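Local coordinates for protein processed glycerol phosphate lipoteichoic acid synthase 2 (Bacillus subtilis, PDB 2W8D) that belongs to the lipoteichoic acid synthases, with a C-terminal domain of the sulfatase family, in the alkaline phosphatase clan, that holds a magnesium ion, at residues L39-Q43 with T195-H199. Numbering follows the deposited sequence.
Sequences LESLQ and TLSNH. With MG (magnesium ion), chain C.
Strand 33-39 ends at L39, whose side chain points away from segment 195-199 and packs against L231 and I235 of helix 219-244. From L39 to L42 the backbone makes a type II beta turn, with E40 near phi/psi -53/125 and S41 at 57/20; the closing bond, L42 N to L39 O, is weak at 3.4 Å. The two loops come closest at E40 and N198, with CA atoms 5.5 Å apart. Both ends of E40's backbone are held by side chains: its N donates to T195 OG1 (3.0 Å), which also bonds S38, and its O accepts from N198 ND2 (2.9 Å), while N198 OD1 turns to S227. With chi1 t and chi2 p, the carboxylate chelates the magnesium ion through OE1 (2.2 Å) and OE2 (2.1 Å); D258, H259 and the phosphothreonine at position 84 also belong to the site. Strands 33-39 and 189-194 are parallel neighbours in the central sheet, and such placing of a metal ligand in the loop after a strand's C-terminal end is characteristic of the alkaline phosphatase superfamily. Two waters each span E40 OE1 and T195 O, at 2.8 to 2.9 Å. E40 CG lies 3.8 Å from the centroid of the H199 ring, almost on its normal, a CH-pi contact. H199 ND1 donates to L196 O (2.9 Å) and NE2 bonds the phosphothreonine. S41, chi1 m, donates a hydrogen bond from OG to E40 OE2 (2.7 Å), and its CB sits 3.2 Å from the carbonyl O of N198, the central residue of an inverse gamma turn (phi/psi -86/52).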
ATOM      1  N   LEU A  39      -0.739  -6.972   0.889  1.00 16.30           N
ATOM      2  CA  LEU A  39       0.101  -8.140   1.225  1.00 15.85           C
ATOM      3  C   LEU A  39       0.697  -7.960   2.599  1.00 16.30           C
ATOM      4  O   LEU A  39       1.724  -7.276   2.758  1.00 18.00           O
ATOM      5  CB  LEU A  39       1.232  -8.241   0.219  1.00 15.62           C
ATOM      6  CG  LEU A  39       0.797  -8.346  -1.243  1.00 17.61           C
ATOM      7  CD1 LEU A  39       1.973  -8.286  -2.183  1.00 15.04           C
ATOM      8  CD2 LEU A  39       0.007  -9.629  -1.484  1.00 17.16           C
ATOM      9  N   GLU A  40       0.058  -8.551   3.598  1.00 15.91           N
ATOM     10  CA  GLU A  40       0.378  -8.327   5.003  1.00 15.63           C
ATOM     11  C   GLU A  40       1.860  -8.545   5.347  1.00 16.20           C
ATOM     12  O   GLU A  40       2.416  -9.646   5.091  1.00 15.88           O
ATOM     13  CB  GLU A  40      -0.476  -9.282   5.862  1.00 15.86           C
ATOM     14  CG  GLU A  40      -0.405  -9.078   7.367  1.00 15.20           C
ATOM     15  CD  GLU A  40      -0.522  -7.624   7.807  1.00 16.12           C
ATOM     16  OE1 GLU A  40      -1.587  -6.981   7.574  1.00 14.09           O
ATOM     17  OE2 GLU A  40       0.474  -7.115   8.385  1.00 15.86           O
ATOM     18  N   SER A  41       2.471  -7.510   5.946  1.00 15.80           N
ATOM     19  CA  SER A  41       3.806  -7.598   6.563  1.00 15.92           C
ATOM     20  C   SER A  41       4.902  -8.072   5.606  1.00 16.65           C
ATOM     21  O   SER A  41       5.939  -8.555   6.051  1.00 16.28           O
ATOM     22  CB  SER A  41       3.771  -8.539   7.766  1.00 15.43           C
ATOM     23  OG  SER A  41       2.989  -8.030   8.833  1.00 16.03           O
ATOM     24  N   LEU A  42       4.657  -7.946   4.299  1.00 17.29           N
ATOM     25  CA  LEU A  42       5.591  -8.429   3.274  1.00 17.65           C
ATOM     26  C   LEU A  42       6.621  -7.368   2.839  1.00 17.84           C
ATOM     27  O   LEU A  42       6.263  -6.302   2.329  1.00 18.84           O
ATOM     28  CB  LEU A  42       4.811  -8.943   2.072  1.00 16.83           C
ATOM     29  CG  LEU A  42       5.712  -9.736   1.116  1.00 19.38           C
ATOM     30  CD1 LEU A  42       6.166 -11.056   1.755  1.00 18.50           C
ATOM     31  CD2 LEU A  42       5.031  -9.970  -0.233  1.00 18.32           C
ATOM     32  N   GLN A  43       7.895  -7.659   3.051  1.00 17.30           N
ATOM     33  CA  GLN A  43       8.996  -6.698   2.733  1.00 16.28           C
ATOM     34  C   GLN A  43       9.673  -7.123   1.431  1.00 15.94           C
ATOM     35  O   GLN A  43       9.699  -8.298   1.098  1.00 14.08           O
ATOM     36  CB  GLN A  43      10.027  -6.643   3.881  1.00 15.17           C
ATOM     37  CG  GLN A  43       9.444  -6.078   5.192  1.00 15.92           C
ATOM     38  CD  GLN A  43      10.342  -6.239   6.415  1.00 18.32           C
ATOM     39  OE1 GLN A  43      11.468  -5.697   6.472  1.00 18.28           O
ATOM     40  NE2 GLN A  43       9.841  -6.953   7.416  1.00 13.03           N
ATOM     41  N   THR A 195      -5.352  -9.036   3.140  1.00 16.19           N
ATOM     42  CA  THR A 195      -4.919 -10.363   3.579  1.00 16.38           C
ATOM     43  C   THR A 195      -4.618 -10.305   5.067  1.00 16.98           C
ATOM     44  O   THR A 195      -4.415  -9.232   5.593  1.00 17.60           O
ATOM     45  CB  THR A 195      -3.683 -10.891   2.777  1.00 16.35           C
ATOM     46  OG1 THR A 195      -2.503 -10.077   3.016  1.00 15.96           O
ATOM     47  CG2 THR A 195      -4.013 -10.920   1.296  1.00 14.85           C
ATOM     48  N   LEU A 196      -4.546 -11.471   5.708  1.00 17.84           N
ATOM     49  CA  LEU A 196      -4.401 -11.646   7.158  1.00 17.64           C
ATOM     50  C   LEU A 196      -3.300 -12.597   7.619  1.00 18.06           C
ATOM     51  O   LEU A 196      -2.804 -12.452   8.751  1.00 18.65           O
ATOM     52  CB  LEU A 196      -5.695 -12.247   7.715  1.00 17.32           C
ATOM     53  CG  LEU A 196      -6.722 -11.202   8.119  1.00 19.45           C
ATOM     54  CD1 LEU A 196      -8.006 -11.843   8.590  1.00 18.01           C
ATOM     55  CD2 LEU A 196      -6.119 -10.223   9.163  1.00 18.98           C
ATOM     56  N   SER A 197      -2.991 -13.606   6.799  1.00 17.64           N
ATOM     57  CA  SER A 197      -2.237 -14.769   7.221  1.00 17.81           C
ATOM     58  C   SER A 197      -0.771 -14.469   7.573  1.00 18.66           C
ATOM     59  O   SER A 197      -0.241 -15.087   8.476  1.00 18.48           O
ATOM     60  CB  SER A 197      -2.289 -15.868   6.145  1.00 18.34           C
ATOM     61  OG  SER A 197      -3.503 -16.632   6.190  1.00 19.79           O
ATOM     62  N   ASN A 198      -0.122 -13.525   6.888  1.00 18.38           N
ATOM     63  CA  ASN A 198       1.290 -13.249   7.187  1.00 19.61           C
ATOM     64  C   ASN A 198       1.458 -12.239   8.339  1.00 20.34           C
ATOM     65  O   ASN A 198       2.155 -11.224   8.186  1.00 20.30           O
ATOM     66  CB  ASN A 198       2.049 -12.787   5.929  1.00 18.71           C
ATOM     67  CG  ASN A 198       3.546 -12.896   6.076  1.00 20.14           C
ATOM     68  OD1 ASN A 198       4.059 -13.911   6.579  1.00 20.51           O
ATOM     69  ND2 ASN A 198       4.270 -11.865   5.623  1.00 17.01           N
ATOM     70  N   HIS A 199       0.798 -12.517   9.470  1.00 21.02           N
ATOM     71  CA  HIS A 199       0.809 -11.646  10.660  1.00 21.44           C
ATOM     72  C   HIS A 199       1.794 -12.164  11.674  1.00 20.74           C
ATOM     73  O   HIS A 199       1.912 -13.374  11.845  1.00 20.24           O
ATOM     74  CB  HIS A 199      -0.580 -11.577  11.320  1.00 22.65           C
ATOM     75  CG  HIS A 199      -1.291 -10.271  11.103  1.00 27.24           C
ATOM     76  ND1 HIS A 199      -2.509 -10.179  10.455  1.00 30.65           N
ATOM     77  CD2 HIS A 199      -0.944  -8.997  11.431  1.00 30.27           C
ATOM     78  CE1 HIS A 199      -2.891  -8.913  10.412  1.00 32.13           C
ATOM     79  NE2 HIS A 199      -1.958  -8.176  10.993  1.00 31.93           N
TER
HETATM   80 MG    MG C1636      -0.454  -5.258   8.442  1.00 14.90          MG
HETATM   81  O   HOH W   1      -2.688  -6.965   4.911  1.00 19.48           O
HETATM   82  O   HOH W   2      -4.321  -7.470   7.894  1.00 22.60           O